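Local structure of putative metal binding protein (Coccidioides immitis, 3CVG) at residues H106-G111 against T203-Y208; N115-S120 against S130-A135; R146-Y151 against L197-I202. The protein probably binds a metal ion or other small ligand, as a periplasmic-binding-protein-superfamily member crystallised with calcium. All coordinates share one frame; numbering follows the deposited sequence.

From the N-terminal side, strand 100-111 enters the region first and closes the longest loop when strand 200-204 returns to pair with it in contact 1. Contacts 2 and 3 both nest inside that loop, one after the other. Contact 2 folds the loop 115-120 back onto helix 125-138; contact 3 then sets strand 147-149 beside strand 200-204. Strand 200-204 is therefore shared, paired with 100-111 in contact 1 and with 147-149 in contact 3, and I110 O takes T201 N between the two contacts. L119 reaches L109, and Y200 packs on M132, tying the loop and its helix to the strands.

Contact 1: residues H106-G111 against T203-Y208; sequences HFMLIG and TDYGTY
Strand 100-111 and the end of strand 200-204 run antiparallel, with M108 and T203 as a hydrogen-bonded pair and F107 facing D204 as a non-hydrogen-bonded one. This pairing lies in the mixed beta structure of a periplasmic-binding-protein fold, at the point where strand 200-204 passes into helix 205-208. M108 N gives to T203 O at 2.8 Å, from above the carbonyl plane, while T203 N returns to M108 O at 2.9 Å, almost along the C=O axis. Y205 N carries the pattern into the helix, meeting H106 O at 3.0 Å.

Selenomethionine M108 does most of the side-chain work. M108 CG lies beside the T203 methyl, CG2, at 3.8 Å, the two side chains pointing the same way. The chain then bends at chi3 (-80°): SE passes the edge of the Y205 ring, and the terminal M108 CE settles over one face of the Y208 ring, nearer the rim than the centre and 3.6 Å from Y208 CG. This is a Met-aromatic contact with a CH-pi component. R216 makes a cation-pi contact with Y208.

F107 points to the other face of the sheet, which it shares with D204; T203 O lies in the plane of its ring, at the edge, and the F107 side chain is about 5 Å from the bound calcium. D204 is the N-cap of helix 205-208. With chi1 at 61°, its CG sits between the backbone N and the carbonyl carbon, so both carboxylate oxygens turn to T207: D204 OD2 accepts T207 N at 3.1 Å and D204 OD1 accepts T207 OG1 at 2.5 Å.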
loop_
_atom_site.group_PDB
_atom_site.type_symbol
_atom_site.label_atom_id
_atom_site.label_comp_id
_atom_site.label_asym_id
_atom_site.label_seq_id
_atom_site.Cartn_x
_atom_site.Cartn_y
_atom_site.Cartn_z
ATOM N N HIS A 106 -4.693 4.467 -0.233
ATOM C CA HIS A 106 -4.316 5.724 -0.863
ATOM C C HIS A 106 -2.934 6.218 -0.448
ATOM O O HIS A 106 -2.559 6.139 0.720
ATOM C CB HIS A 106 -5.359 6.803 -0.545
ATOM C CG HIS A 106 -6.773 6.366 -0.791
ATOM N ND1 HIS A 106 -7.504 5.651 0.134
ATOM C CD2 HIS A 106 -7.565 6.481 -1.887
ATOM C CE1 HIS A 106 -8.682 5.345 -0.378
ATOM N NE2 HIS A 106 -8.744 5.835 -1.604
ATOM N N PHE A 107 -2.175 6.706 -1.425
ATOM C CA PHE A 107 -0.845 7.255 -1.169
ATOM C C PHE A 107 -1.031 8.767 -0.987
ATOM O O PHE A 107 -2.072 9.321 -1.358
ATOM C CB PHE A 107 0.083 7.021 -2.376
ATOM C CG PHE A 107 0.548 5.589 -2.539
ATOM C CD1 PHE A 107 1.429 5.018 -1.628
ATOM C CD2 PHE A 107 0.131 4.828 -3.634
ATOM C CE1 PHE A 107 1.899 3.709 -1.803
ATOM C CE2 PHE A 107 0.591 3.521 -3.818
ATOM C CZ PHE A 107 1.479 2.961 -2.899
HETATM N N MSE A 108 -0.038 9.431 -0.407
HETATM C CA MSE A 108 -0.093 10.878 -0.252
HETATM C C MSE A 108 1.303 11.488 -0.304
HETATM O O MSE A 108 2.288 10.853 0.095
HETATM C CB MSE A 108 -0.806 11.297 1.052
HETATM C CG MSE A 108 -0.684 10.354 2.250
HETATM SE SE MSE A 108 -1.840 10.922 3.763
HETATM C CE MSE A 108 -0.740 12.324 4.507
ATOM N N LEU A 109 1.386 12.698 -0.849
ATOM C CA LEU A 109 2.651 13.424 -0.912
ATOM C C LEU A 109 2.567 14.437 0.216
ATOM O O LEU A 109 1.642 15.252 0.261
ATOM C CB LEU A 109 2.806 14.159 -2.241
ATOM C CG LEU A 109 4.055 15.038 -2.333
ATOM C CD1 LEU A 109 5.318 14.161 -2.274
ATOM C CD2 LEU A 109 4.009 15.851 -3.618
ATOM N N ILE A 110 3.507 14.363 1.148
ATOM C CA ILE A 110 3.513 15.289 2.266
ATOM C C ILE A 110 4.866 15.999 2.301
ATOM O O ILE A 110 5.845 15.515 1.730
ATOM C CB ILE A 110 3.238 14.540 3.593
ATOM C CG1 ILE A 110 4.398 13.601 3.938
ATOM C CG2 ILE A 110 1.958 13.715 3.467
ATOM C CD1 ILE A 110 5.503 14.261 4.748
ATOM N N GLY A 111 4.915 17.157 2.954
ATOM C CA GLY A 111 6.158 17.905 3.038
ATOM C C GLY A 111 6.124 18.889 4.195
ATOM O O GLY A 111 5.101 19.017 4.873
ATOM N N THR A 203 3.955 8.750 1.156
ATOM C CA THR A 203 3.638 7.856 2.259
ATOM C C THR A 203 2.205 7.368 2.009
ATOM O O THR A 203 1.642 7.622 0.942
ATOM C CB THR A 203 3.741 8.609 3.630
ATOM O OG1 THR A 203 3.504 7.698 4.711
ATOM C CG2 THR A 203 2.727 9.746 3.708
ATOM N N ASP A 204 1.616 6.664 2.966
ATOM C CA ASP A 204 0.249 6.195 2.760
ATOM C C ASP A 204 -0.655 6.665 3.889
ATOM O O ASP A 204 -0.181 6.998 4.978
ATOM C CB ASP A 204 0.203 4.666 2.637
ATOM C CG ASP A 204 0.713 3.965 3.872
ATOM O OD1 ASP A 204 1.947 3.882 4.060
ATOM O OD2 ASP A 204 -0.120 3.497 4.668
ATOM N N TYR A 205 -1.957 6.688 3.621
ATOM C CA TYR A 205 -2.931 7.146 4.599
ATOM C C TYR A 205 -2.832 6.467 5.960
ATOM O O TYR A 205 -2.857 7.142 6.988
ATOM C CB TYR A 205 -4.351 6.977 4.044
ATOM C CG TYR A 205 -5.415 7.688 4.859
ATOM C CD1 TYR A 205 -5.238 9.009 5.276
ATOM C CD2 TYR A 205 -6.617 7.048 5.184
ATOM C CE1 TYR A 205 -6.230 9.678 5.996
ATOM C CE2 TYR A 205 -7.617 7.707 5.897
ATOM C CZ TYR A 205 -7.417 9.015 6.303
ATOM O OH TYR A 205 -8.388 9.659 7.023
ATOM N N GLY A 206 -2.720 5.138 5.960
ATOM C CA GLY A 206 -2.638 4.380 7.204
ATOM C C GLY A 206 -1.430 4.708 8.065
ATOM O O GLY A 206 -1.521 4.753 9.297
ATOM N N THR A 207 -0.290 4.924 7.419
ATOM C CA THR A 207 0.936 5.269 8.129
ATOM C C THR A 207 0.743 6.646 8.761
ATOM O O THR A 207 1.121 6.875 9.911
ATOM C CB THR A 207 2.130 5.305 7.157
ATOM O OG1 THR A 207 2.290 4.011 6.564
ATOM C CG2 THR A 207 3.417 5.690 7.889
ATOM N N TYR A 208 0.143 7.555 7.999
ATOM C CA TYR A 208 -0.138 8.908 8.466
ATOM C C TYR A 208 -0.977 8.885 9.754
ATOM O O TYR A 208 -0.694 9.615 10.719
ATOM C CB TYR A 208 -0.895 9.676 7.377
ATOM C CG TYR A 208 -1.444 11.012 7.811
ATOM C CD1 TYR A 208 -0.590 12.066 8.153
ATOM C CD2 TYR A 208 -2.820 11.230 7.883
ATOM C CE1 TYR A 208 -1.092 13.297 8.559
ATOM C CE2 TYR A 208 -3.338 12.467 8.291
ATOM C CZ TYR A 208 -2.466 13.493 8.623
ATOM O OH TYR A 208 -2.965 14.712 9.017
#

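Contact 2: residues N115-S120 against S130-A135; sequences NPAKLS and SKMHDA
K131 stretches its side chain from helix 125-138 across the loop 115-120, sliding past L119 in the opposite direction so that K131 CB lies 3.8 Å from L119 CD2. Extended beyond CG, the chain passes the carbonyl of A117, with K131 CG 3.5 Å from A117 O, and delivers its ammonium to the next carbonyl: K131 NZ donates to K118 O at 2.9 Å, from above the carbonyl plane.

The rest of the contact is apolar. A117 points at the helix and sets its CB 3.9 Å from CG of selenomethionine M132, while A135 CB comes up to A117 CA at 4.0 Å. L119 CD2 lies on M132 as well, and V145 packs against both alanines.

The loop that receives the helix contains a type I beta turn from N115 to K118, closed by K118 N on N115 O at 2.8 Å. The N115 side chain adds a two-point grip on the backbone of L119: OD1 accepts L119 N at 3.0 Å in its carbonyl plane, and ND2 donates to L119 O at 3.0 Å on a lone pair. OD1 also bonds Y200 OH, which takes A117 N as well, so strand 200-204 anchors the turn.

A charge-assisted hydrogen bond runs from the K131 ammonium to a neutral backbone oxygen, fixing the end of the lysine chain, and the positive charge is probably not cancelled within this contact.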
loop_
_atom_site.group_PDB
_atom_site.type_symbol
_atom_site.label_atom_id
_atom_site.label_comp_id
_atom_site.label_asym_id
_atom_site.label_seq_id
_atom_site.Cartn_x
_atom_site.Cartn_y
_atom_site.Cartn_z
ATOM N N ASN A 115 7.321 24.606 2.934
ATOM C CA ASN A 115 7.092 24.398 1.511
ATOM C C ASN A 115 8.139 25.073 0.617
ATOM O O ASN A 115 7.811 25.930 -0.205
ATOM C CB ASN A 115 5.677 24.900 1.168
ATOM C CG ASN A 115 5.211 24.471 -0.210
ATOM O OD1 ASN A 115 5.744 23.529 -0.799
ATOM N ND2 ASN A 115 4.187 25.153 -0.723
ATOM N N PRO A 116 9.419 24.693 0.763
ATOM C CA PRO A 116 10.463 25.301 -0.065
ATOM C C PRO A 116 10.281 25.095 -1.570
ATOM O O PRO A 116 10.731 25.924 -2.373
ATOM C CB PRO A 116 11.751 24.677 0.484
ATOM C CG PRO A 116 11.283 23.356 1.060
ATOM C CD PRO A 116 10.002 23.762 1.745
ATOM N N ALA A 117 9.614 24.006 -1.954
ATOM C CA ALA A 117 9.369 23.723 -3.363
ATOM C C ALA A 117 8.203 24.571 -3.875
ATOM O O ALA A 117 7.902 24.579 -5.071
ATOM C CB ALA A 117 9.060 22.249 -3.557
ATOM N N LYS A 118 7.546 25.271 -2.955
ATOM C CA LYS A 118 6.418 26.135 -3.297
ATOM C C LYS A 118 5.318 25.410 -4.076
ATOM O O LYS A 118 4.798 25.914 -5.073
ATOM C CB LYS A 118 6.935 27.354 -4.072
ATOM C CG LYS A 118 7.947 28.139 -3.255
ATOM C CD LYS A 118 8.644 29.242 -4.036
ATOM C CE LYS A 118 9.666 29.945 -3.139
ATOM N NZ LYS A 118 10.591 28.980 -2.446
ATOM N N LEU A 119 4.962 24.224 -3.593
ATOM C CA LEU A 119 3.926 23.404 -4.204
ATOM C C LEU A 119 2.537 23.992 -3.977
ATOM O O LEU A 119 2.222 24.447 -2.878
ATOM C CB LEU A 119 3.965 21.987 -3.625
ATOM C CG LEU A 119 5.257 21.188 -3.804
ATOM C CD1 LEU A 119 5.012 19.744 -3.390
ATOM C CD2 LEU A 119 5.703 21.255 -5.262
ATOM N N SER A 120 1.715 23.970 -5.022
ATOM C CA SER A 120 0.350 24.487 -4.954
ATOM C C SER A 120 -0.639 23.322 -4.947
ATOM O O SER A 120 -0.676 22.516 -5.874
ATOM C CB SER A 120 0.071 25.399 -6.152
ATOM O OG SER A 120 -1.244 25.927 -6.101
ATOM N N SER A 130 7.753 17.717 -10.762
ATOM C CA SER A 130 8.583 18.551 -11.628
ATOM C C SER A 130 9.099 19.761 -10.843
ATOM O O SER A 130 10.268 20.146 -10.956
ATOM C CB SER A 130 7.774 19.034 -12.834
ATOM O OG SER A 130 8.486 20.028 -13.560
ATOM N N LYS A 131 8.218 20.351 -10.043
ATOM C CA LYS A 131 8.561 21.518 -9.236
ATOM C C LYS A 131 9.607 21.186 -8.165
ATOM O O LYS A 131 10.558 21.946 -7.961
ATOM C CB LYS A 131 7.296 22.075 -8.572
ATOM C CG LYS A 131 7.285 23.586 -8.418
ATOM C CD LYS A 131 5.877 24.076 -8.094
ATOM C CE LYS A 131 5.785 25.593 -8.092
ATOM N NZ LYS A 131 4.370 26.048 -7.964
HETATM N N MSE A 132 9.428 20.066 -7.469
HETATM C CA MSE A 132 10.392 19.668 -6.449
HETATM C C MSE A 132 11.767 19.470 -7.078
HETATM O O MSE A 132 12.770 19.951 -6.552
HETATM C CB MSE A 132 9.954 18.368 -5.756
HETATM C CG MSE A 132 8.884 18.547 -4.667
HETATM SE SE MSE A 132 8.410 16.893 -3.728
HETATM C CE MSE A 132 10.183 16.351 -3.189
ATOM N N HIS A 133 11.808 18.767 -8.203
ATOM C CA HIS A 133 13.068 18.508 -8.893
ATOM C C HIS A 133 13.847 19.788 -9.189
ATOM O O HIS A 133 15.009 19.909 -8.806
ATOM C CB HIS A 133 12.825 17.746 -10.204
ATOM C CG HIS A 133 14.026 17.680 -11.096
ATOM N ND1 HIS A 133 14.361 18.692 -11.971
ATOM C CD2 HIS A 133 14.990 16.735 -11.231
ATOM C CE1 HIS A 133 15.476 18.373 -12.606
ATOM N NE2 HIS A 133 15.877 17.193 -12.175
ATOM N N ASP A 134 13.199 20.737 -9.857
ATOM C CA ASP A 134 13.854 21.991 -10.215
ATOM C C ASP A 134 14.299 22.781 -8.983
ATOM O O ASP A 134 15.398 23.346 -8.958
ATOM C CB ASP A 134 12.921 22.839 -11.087
ATOM C CG ASP A 134 12.492 22.118 -12.356
ATOM O OD1 ASP A 134 13.117 21.092 -12.716
ATOM O OD2 ASP A 134 11.532 22.581 -13.006
ATOM N N ALA A 135 13.455 22.812 -7.957
ATOM C CA ALA A 135 13.795 23.532 -6.730
ATOM C C ALA A 135 14.930 22.817 -6.000
ATOM O O ALA A 135 15.773 23.451 -5.377
ATOM C CB ALA A 135 12.574 23.638 -5.821
#

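Contact 3: residues R146-Y151 against L197-I202; sequences RFLSRY and LREYTI
A parallel strand pair, 147-149 beside 200-204, forms this contact, with an R146-E199 salt bridge beside its first residues. The short strand axes approach to 4.7 Å at an angle of 36°. Y200 sits between two backbone bonds: its N donates to R146 O at 3.0 Å, and its O accepts L148 N at 2.9 Å, nearly along the C=O axis. The edge of the Y200 ring also meets R146 O in plane.

At the start, R146 and E199 lie side by side and point the same way, both with CG anti to the carbonyl carbon. R146 bends at chi3 (59°), which brings NE to E199 OE2 at 2.8 Å. The oxygen lies close to the guanidinium plane, but NE comes to it from above the carboxylate, the two planes being 53° apart. The other oxygen, E199 OE1, bonds H181 ND1 and rests 3.4 Å from L148 CB, so a carboxylate in a buried residue has both oxygens engaged and probably stays ionised. Just before it, R198 ends helix 187-196 in a Schellman motif, and water 1 links R198 O to R146 N.

Within the periplasmic-binding-protein fold, strand 147-149 is flanked on its other side by strand 180-182, placing it between two parallel neighbours. Further along, T201 holds OG1 anti to its backbone N and donates to L148 O at 2.8 Å, in the carbonyl plane on a lone pair. The same L148 O takes a second bond from water 2, which also reaches I202 O. On the opposite face from L148 and T201, I202 CG1 lies at the edge of the F147 ring, 4.0 Å from F147 CZ, while W164 of helix 155-166 meets that ring edge-to-face.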
loop_
_atom_site.group_PDB
_atom_site.type_symbol
_atom_site.label_atom_id
_atom_site.label_comp_id
_atom_site.label_asym_id
_atom_site.label_seq_id
_atom_site.Cartn_x
_atom_site.Cartn_y
_atom_site.Cartn_z
ATOM N N ARG A 146 14.380 18.379 -0.319
ATOM C CA ARG A 146 14.865 17.001 -0.315
ATOM C C ARG A 146 13.658 16.050 -0.340
ATOM O O ARG A 146 12.577 16.394 0.146
ATOM C CB ARG A 146 15.747 16.744 0.919
ATOM C CG ARG A 146 17.083 17.521 0.889
ATOM C CD ARG A 146 17.841 17.401 2.202
ATOM N NE ARG A 146 18.147 16.012 2.547
ATOM C CZ ARG A 146 19.089 15.284 1.956
ATOM N NH1 ARG A 146 19.828 15.808 0.983
ATOM N NH2 ARG A 146 19.304 14.038 2.349
ATOM N N PHE A 147 13.838 14.871 -0.932
ATOM C CA PHE A 147 12.767 13.880 -1.034
ATOM C C PHE A 147 13.221 12.565 -0.409
ATOM O O PHE A 147 14.257 12.024 -0.806
ATOM C CB PHE A 147 12.416 13.632 -2.505
ATOM C CG PHE A 147 11.310 12.646 -2.695
ATOM C CD1 PHE A 147 9.984 13.062 -2.688
ATOM C CD2 PHE A 147 11.588 11.289 -2.829
ATOM C CE1 PHE A 147 8.952 12.142 -2.815
ATOM C CE2 PHE A 147 10.552 10.364 -2.955
ATOM C CZ PHE A 147 9.238 10.800 -2.948
ATOM N N LEU A 148 12.440 12.048 0.541
ATOM C CA LEU A 148 12.784 10.797 1.221
ATOM C C LEU A 148 12.202 9.553 0.554
ATOM O O LEU A 148 10.983 9.412 0.398
ATOM C CB LEU A 148 12.343 10.836 2.696
ATOM C CG LEU A 148 12.883 9.746 3.643
ATOM C CD1 LEU A 148 12.902 10.287 5.062
ATOM C CD2 LEU A 148 12.049 8.452 3.578
ATOM N N SER A 149 13.090 8.650 0.167
ATOM C CA SER A 149 12.704 7.397 -0.467
ATOM C C SER A 149 13.065 6.223 0.439
ATOM O O SER A 149 14.182 6.143 0.958
ATOM C CB SER A 149 13.408 7.249 -1.823
ATOM O OG SER A 149 13.320 5.920 -2.319
ATOM N N ARG A 150 12.116 5.316 0.643
ATOM C CA ARG A 150 12.379 4.138 1.459
ATOM C C ARG A 150 13.347 3.188 0.735
ATOM O O ARG A 150 13.944 2.310 1.365
ATOM C CB ARG A 150 11.068 3.447 1.823
ATOM C CG ARG A 150 10.318 4.192 2.936
ATOM C CD ARG A 150 8.920 3.640 3.151
ATOM N NE ARG A 150 8.940 2.199 3.368
ATOM C CZ ARG A 150 7.924 1.393 3.086
ATOM N NH1 ARG A 150 6.803 1.891 2.579
ATOM N NH2 ARG A 150 8.036 0.087 3.292
ATOM N N TYR A 151 13.480 3.365 -0.583
ATOM C CA TYR A 151 14.439 2.603 -1.407
ATOM C C TYR A 151 14.503 1.135 -0.991
ATOM O O TYR A 151 15.593 0.574 -0.805
ATOM C CB TYR A 151 15.830 3.251 -1.232
ATOM C CG TYR A 151 16.714 3.253 -2.467
ATOM C CD1 TYR A 151 16.349 3.963 -3.604
ATOM C CD2 TYR A 151 17.923 2.554 -2.489
ATOM C CE1 TYR A 151 17.155 3.980 -4.735
ATOM C CE2 TYR A 151 18.739 2.570 -3.608
ATOM C CZ TYR A 151 18.352 3.284 -4.725
ATOM O OH TYR A 151 19.175 3.334 -5.823
ATOM N N LEU A 197 13.123 15.763 9.451
ATOM C CA LEU A 197 14.159 16.312 8.587
ATOM C C LEU A 197 13.658 17.392 7.644
ATOM O O LEU A 197 14.443 17.967 6.895
ATOM C CB LEU A 197 14.780 15.188 7.758
ATOM C CG LEU A 197 15.446 14.055 8.533
ATOM C CD1 LEU A 197 15.569 12.847 7.623
ATOM C CD2 LEU A 197 16.813 14.505 9.057
ATOM N N ARG A 198 12.354 17.658 7.677
ATOM C CA ARG A 198 11.743 18.652 6.799
ATOM C C ARG A 198 11.902 18.285 5.321
ATOM O O ARG A 198 12.341 19.099 4.510
ATOM C CB ARG A 198 12.333 20.045 7.055
ATOM C CG ARG A 198 12.029 20.588 8.445
ATOM C CD ARG A 198 12.586 21.993 8.615
ATOM N NE ARG A 198 14.045 21.974 8.671
ATOM C CZ ARG A 198 14.812 23.051 8.555
ATOM N NH1 ARG A 198 14.262 24.247 8.374
ATOM N NH2 ARG A 198 16.131 22.929 8.623
ATOM N N GLU A 199 11.543 17.053 4.977
ATOM C CA GLU A 199 11.638 16.596 3.598
ATOM C C GLU A 199 10.267 16.174 3.084
ATOM O O GLU A 199 9.358 15.857 3.864
ATOM C CB GLU A 199 12.597 15.402 3.495
ATOM C CG GLU A 199 13.966 15.647 4.105
ATOM C CD GLU A 199 14.910 14.460 3.983
ATOM O OE1 GLU A 199 14.446 13.304 3.830
ATOM O OE2 GLU A 199 16.132 14.684 4.061
ATOM N N TYR A 200 10.116 16.189 1.767
ATOM C CA TYR A 200 8.880 15.747 1.151
ATOM C C TYR A 200 9.021 14.237 1.014
ATOM O O TYR A 200 10.141 13.715 0.968
ATOM C CB TYR A 200 8.718 16.344 -0.244
ATOM C CG TYR A 200 8.519 17.843 -0.269
ATOM C CD1 TYR A 200 7.252 18.398 -0.458
ATOM C CD2 TYR A 200 9.606 18.709 -0.147
ATOM C CE1 TYR A 200 7.071 19.784 -0.531
ATOM C CE2 TYR A 200 9.439 20.094 -0.221
ATOM C CZ TYR A 200 8.168 20.627 -0.415
ATOM O OH TYR A 200 8.011 21.996 -0.506
ATOM N N THR A 201 7.896 13.534 0.974
ATOM C CA THR A 201 7.934 12.096 0.806
ATOM C C THR A 201 6.563 11.557 0.440
ATOM O O THR A 201 5.541 12.177 0.738
ATOM C CB THR A 201 8.395 11.378 2.095
ATOM O OG1 THR A 201 8.688 10.014 1.792
ATOM C CG2 THR A 201 7.291 11.412 3.162
ATOM N N ILE A 202 6.553 10.414 -0.235
ATOM C CA ILE A 202 5.302 9.757 -0.576
ATOM C C ILE A 202 5.140 8.759 0.557
ATOM O O ILE A 202 6.087 8.047 0.902
ATOM C CB ILE A 202 5.382 9.018 -1.927
ATOM C CG1 ILE A 202 5.338 10.036 -3.076
ATOM C CG2 ILE A 202 4.254 8.005 -2.043
ATOM C CD1 ILE A 202 4.008 10.768 -3.233
HETATM O O HOH W 1 12.563 19.752 1.546
HETATM O O HOH W 2 8.612 7.958 -0.574
#